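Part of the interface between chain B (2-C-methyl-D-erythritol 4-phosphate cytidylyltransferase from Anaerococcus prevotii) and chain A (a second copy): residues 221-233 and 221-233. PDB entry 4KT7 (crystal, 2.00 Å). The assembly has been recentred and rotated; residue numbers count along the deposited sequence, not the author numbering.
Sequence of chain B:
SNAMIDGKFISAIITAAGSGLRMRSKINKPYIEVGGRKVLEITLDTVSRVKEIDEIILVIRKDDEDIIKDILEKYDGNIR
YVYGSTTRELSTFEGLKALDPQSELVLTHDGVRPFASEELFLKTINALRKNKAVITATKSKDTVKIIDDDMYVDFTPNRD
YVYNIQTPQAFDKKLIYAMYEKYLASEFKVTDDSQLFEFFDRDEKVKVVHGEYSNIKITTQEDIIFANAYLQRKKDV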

# COMPACT_ATOMS: atom_id res chain seq x y z
N GLN B 221 -3.90 14.52 8.19
CA GLN B 221 -3.47 15.89 7.94
C GLN B 221 -2.48 15.97 6.77
O GLN B 221 -2.43 16.97 6.05
CB GLN B 221 -2.88 16.50 9.21
CG GLN B 221 -2.22 17.87 9.03
CD GLN B 221 -3.12 18.89 8.34
OE1 GLN B 221 -4.35 18.84 8.45
NE2 GLN B 221 -2.51 19.84 7.63
N GLU B 222 -1.72 14.91 6.56
CA GLU B 222 -0.68 14.90 5.54
C GLU B 222 -1.26 14.67 4.15
O GLU B 222 -0.76 15.23 3.17
CB GLU B 222 0.38 13.84 5.87
CG GLU B 222 1.06 14.02 7.22
CD GLU B 222 0.23 13.48 8.38
OE1 GLU B 222 -0.97 13.82 8.48
OE2 GLU B 222 0.78 12.71 9.19
N ASP B 223 -2.31 13.85 4.08
CA ASP B 223 -3.07 13.66 2.84
C ASP B 223 -3.53 15.01 2.29
O ASP B 223 -3.40 15.28 1.10
CB ASP B 223 -4.29 12.77 3.09
CG ASP B 223 -3.93 11.38 3.61
OD1 ASP B 223 -2.79 10.92 3.37
OD2 ASP B 223 -4.79 10.74 4.24
N ILE B 224 -4.06 15.86 3.17
CA ILE B 224 -4.48 17.21 2.82
C ILE B 224 -3.36 18.02 2.15
O ILE B 224 -3.55 18.59 1.07
CB ILE B 224 -4.97 17.99 4.06
CG1 ILE B 224 -6.16 17.28 4.72
CG2 ILE B 224 -5.35 19.42 3.69
CD1 ILE B 224 -6.64 17.96 5.99
N ILE B 225 -2.20 18.06 2.80
CA ILE B 225 -1.02 18.69 2.22
C ILE B 225 -0.66 18.07 0.87
O ILE B 225 -0.48 18.77 -0.12
CB ILE B 225 0.20 18.59 3.15
CG1 ILE B 225 -0.07 19.31 4.47
CG2 ILE B 225 1.43 19.16 2.46
CD1 ILE B 225 0.71 18.77 5.65
N PHE B 226 -0.58 16.74 0.84
CA PHE B 226 -0.29 16.02 -0.39
C PHE B 226 -1.34 16.38 -1.45
O PHE B 226 -1.00 16.60 -2.62
CB PHE B 226 -0.28 14.51 -0.14
CG PHE B 226 -0.10 13.68 -1.38
CD1 PHE B 226 -1.20 13.33 -2.16
CD2 PHE B 226 1.15 13.24 -1.76
CE1 PHE B 226 -1.03 12.56 -3.31
CE2 PHE B 226 1.32 12.47 -2.90
CZ PHE B 226 0.23 12.13 -3.68
N ALA B 227 -2.60 16.45 -1.03
CA ALA B 227 -3.70 16.73 -1.95
C ALA B 227 -3.65 18.15 -2.53
O ALA B 227 -4.03 18.36 -3.69
CB ALA B 227 -5.03 16.50 -1.25
N ASN B 228 -3.20 19.11 -1.72
CA ASN B 228 -3.04 20.48 -2.20
C ASN B 228 -1.95 20.56 -3.26
O ASN B 228 -2.06 21.34 -4.21
CB ASN B 228 -2.73 21.43 -1.04
CG ASN B 228 -3.94 21.69 -0.16
OD1 ASN B 228 -4.91 22.32 -0.58
ND2 ASN B 228 -3.88 21.21 1.08
N ALA B 229 -0.91 19.75 -3.10
CA ALA B 229 0.20 19.74 -4.06
C ALA B 229 -0.22 19.05 -5.36
O ALA B 229 0.11 19.53 -6.45
CB ALA B 229 1.42 19.08 -3.46
N TYR B 230 -0.93 17.94 -5.25
CA TYR B 230 -1.42 17.22 -6.42
C TYR B 230 -2.29 18.12 -7.33
O TYR B 230 -2.10 18.12 -8.55
CB TYR B 230 -2.15 15.94 -6.00
CG TYR B 230 -2.85 15.21 -7.12
CD1 TYR B 230 -2.15 14.38 -7.99
CD2 TYR B 230 -4.22 15.33 -7.29
CE1 TYR B 230 -2.80 13.71 -9.02
CE2 TYR B 230 -4.88 14.66 -8.31
CZ TYR B 230 -4.17 13.86 -9.17
OH TYR B 230 -4.82 13.20 -10.19
N LEU B 231 -3.21 18.89 -6.76
CA LEU B 231 -4.01 19.86 -7.54
C LEU B 231 -3.14 20.87 -8.30
O LEU B 231 -3.44 21.23 -9.44
CB LEU B 231 -5.02 20.61 -6.65
CG LEU B 231 -6.26 19.87 -6.11
CD1 LEU B 231 -7.09 20.78 -5.22
CD2 LEU B 231 -7.12 19.32 -7.24
N GLN B 232 -2.06 21.32 -7.67
CA GLN B 232 -1.16 22.30 -8.28
C GLN B 232 -0.35 21.75 -9.46
O GLN B 232 0.11 22.51 -10.31
CB GLN B 232 -0.23 22.89 -7.22
CG GLN B 232 -0.96 23.62 -6.09
CD GLN B 232 -0.00 24.29 -5.14
OE1 GLN B 232 1.19 23.99 -5.13
NE2 GLN B 232 -0.51 25.22 -4.33
N ARG B 233 -0.18 20.43 -9.51
CA ARG B 233 0.45 19.78 -10.66
C ARG B 233 -0.61 19.32 -11.65
O ARG B 233 -0.45 19.45 -12.86
CB ARG B 233 1.30 18.59 -10.23
CG ARG B 233 2.67 18.95 -9.67
CD ARG B 233 3.51 17.70 -9.41
NE ARG B 233 2.85 16.77 -8.49
CZ ARG B 233 2.18 15.69 -8.87
NH1 ARG B 233 2.07 15.39 -10.15
NH2 ARG B 233 1.61 14.91 -7.96
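Chain A, residues 221-233: QEDIIFANAYLQR

Residues 221-233 of chain A pack against the same segment of chain B as a pair of crossed helices. In chain B the helix runs from Q221(B) to Q232(B); in chain A it spans Q221(A) to L231(A), and Q232(A) is the first residue to leave helical geometry. The N-to-C directions of the two helices make an angle of 140°, so chain A runs roughly against chain B but splays well away from strict antiparallel alignment. The axes approach to 9.2 Å. F226(B) and F226(A) are in register, their CA atoms 6.1 Å apart, while the CA atoms of E222(B) and A229(A) come within 5.5 Å. Together the stretches bury 586 Å².

The two phenylalanines meet in an offset edge-to-face pair. The edge of F226(A) is directed toward the face of F226(B), with centroids 5.9 Å apart and planes at 71°; CD2 of F226(B) lies 3.7 Å from CD1 of F226(A). The edge of the F226(B) ring also reaches the backbone of chain A, its CE2 lying 3.8 Å from O of E222(A).

Around this pair, isoleucine and alanine pack reciprocally: CD1 of I225(B) lies 3.9 Å from CB of A229(A), and CG2 of I225(A) lies 3.9 Å from CB of A229(B). The small alanine side chains point toward the partner helix and let these contacts form close to the backbone. CG of E222(B) lies 3.6 Å from the backbone O of A229(A).

The charged contacts are less symmetric. R233(B) extends its guanidinium to E222(A), forming a salt bridge with NH2 of R233(B) 3.1 Å from OE2 of E222(A). In the reciprocal pair, the closest approach of OE2 of E222(B) to R233(A) is to the aliphatic CG, at 3.9 Å, and the end of that arginine leads away from chain B.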

# COMPACT_ATOMS: atom_id res chain seq x y z
N GLN A 221 8.62 11.99 -7.13
CA GLN A 221 8.38 13.35 -6.66
C GLN A 221 7.24 13.37 -5.64
O GLN A 221 7.26 14.15 -4.69
CB GLN A 221 8.07 14.28 -7.84
CG GLN A 221 8.04 15.75 -7.47
CD GLN A 221 9.23 16.17 -6.62
OE1 GLN A 221 10.38 15.88 -6.95
NE2 GLN A 221 8.95 16.83 -5.50
N GLU A 222 6.26 12.48 -5.84
CA GLU A 222 5.15 12.33 -4.90
C GLU A 222 5.62 11.90 -3.51
O GLU A 222 5.14 12.43 -2.50
CB GLU A 222 4.10 11.34 -5.44
CG GLU A 222 3.13 11.93 -6.46
CD GLU A 222 3.56 11.69 -7.90
OE1 GLU A 222 4.57 10.98 -8.11
OE2 GLU A 222 2.88 12.20 -8.81
N ASP A 223 6.54 10.94 -3.45
CA ASP A 223 7.08 10.43 -2.18
C ASP A 223 7.78 11.55 -1.40
O ASP A 223 7.62 11.65 -0.18
CB ASP A 223 8.07 9.28 -2.42
CG ASP A 223 7.40 8.04 -2.99
OD1 ASP A 223 6.21 7.81 -2.69
OD2 ASP A 223 8.06 7.30 -3.74
N ILE A 224 8.52 12.39 -2.11
CA ILE A 224 9.22 13.52 -1.48
C ILE A 224 8.24 14.51 -0.86
O ILE A 224 8.42 14.93 0.29
CB ILE A 224 10.15 14.21 -2.50
CG1 ILE A 224 11.32 13.28 -2.84
CG2 ILE A 224 10.66 15.54 -1.96
CD1 ILE A 224 12.14 13.74 -4.00
N ILE A 225 7.21 14.87 -1.62
CA ILE A 225 6.11 15.68 -1.10
C ILE A 225 5.54 15.01 0.16
O ILE A 225 5.32 15.67 1.17
CB ILE A 225 4.99 15.87 -2.16
CG1 ILE A 225 5.54 16.53 -3.43
CG2 ILE A 225 3.83 16.68 -1.60
CD1 ILE A 225 6.34 17.80 -3.18
N PHE A 226 5.32 13.70 0.10
CA PHE A 226 4.74 12.98 1.22
C PHE A 226 5.70 12.93 2.41
O PHE A 226 5.29 13.08 3.56
CB PHE A 226 4.33 11.56 0.79
CG PHE A 226 3.22 10.96 1.61
CD1 PHE A 226 1.90 11.25 1.32
CD2 PHE A 226 3.51 10.12 2.68
CE1 PHE A 226 0.87 10.71 2.08
CE2 PHE A 226 2.48 9.57 3.44
CZ PHE A 226 1.16 9.87 3.14
N ALA A 227 6.98 12.71 2.13
CA ALA A 227 7.98 12.62 3.20
C ALA A 227 8.09 13.95 3.93
O ALA A 227 8.12 13.97 5.15
CB ALA A 227 9.33 12.20 2.65
N ASN A 228 8.14 15.04 3.18
CA ASN A 228 8.18 16.37 3.80
C ASN A 228 6.96 16.69 4.69
O ASN A 228 7.11 17.32 5.74
CB ASN A 228 8.38 17.46 2.75
CG ASN A 228 9.82 17.55 2.27
OD1 ASN A 228 10.76 17.28 3.03
ND2 ASN A 228 10.01 17.93 1.01
N ALA A 229 5.77 16.26 4.27
CA ALA A 229 4.55 16.49 5.06
C ALA A 229 4.57 15.66 6.35
O ALA A 229 4.05 16.10 7.37
CB ALA A 229 3.30 16.20 4.23
N TYR A 230 5.16 14.47 6.29
CA TYR A 230 5.37 13.64 7.47
C TYR A 230 6.31 14.32 8.46
O TYR A 230 6.06 14.34 9.67
CB TYR A 230 5.90 12.26 7.08
CG TYR A 230 6.60 11.50 8.20
CD1 TYR A 230 5.87 10.97 9.26
CD2 TYR A 230 7.97 11.27 8.16
CE1 TYR A 230 6.50 10.25 10.27
CE2 TYR A 230 8.60 10.55 9.17
CZ TYR A 230 7.86 10.05 10.22
OH TYR A 230 8.48 9.34 11.23
N LEU A 231 7.41 14.88 7.95
CA LEU A 231 8.40 15.55 8.79
C LEU A 231 7.87 16.85 9.42
O LEU A 231 8.28 17.23 10.51
CB LEU A 231 9.66 15.84 7.98
CG LEU A 231 10.46 14.60 7.56
CD1 LEU A 231 11.71 15.03 6.87
CD2 LEU A 231 10.79 13.74 8.77
N GLN A 232 6.96 17.52 8.72
CA GLN A 232 6.40 18.76 9.24
C GLN A 232 5.14 18.48 10.08
O GLN A 232 4.24 19.31 10.17
CB GLN A 232 6.09 19.73 8.09
CG GLN A 232 6.04 21.22 8.50
CD GLN A 232 7.22 22.03 7.98
OE1 GLN A 232 8.27 21.49 7.65
NE2 GLN A 232 7.04 23.35 7.91
N ARG A 233 5.03 17.28 10.62
CA ARG A 233 3.81 16.90 11.29
C ARG A 233 4.01 16.87 12.79
O ARG A 233 5.03 17.32 13.28
CB ARG A 233 3.23 15.57 10.74
CG ARG A 233 3.26 14.36 11.67
CD ARG A 233 4.41 13.42 11.35
NE ARG A 233 4.64 12.40 12.36
CZ ARG A 233 5.84 12.08 12.86
NH1 ARG A 233 5.96 11.13 13.77
NH2 ARG A 233 6.91 12.70 12.43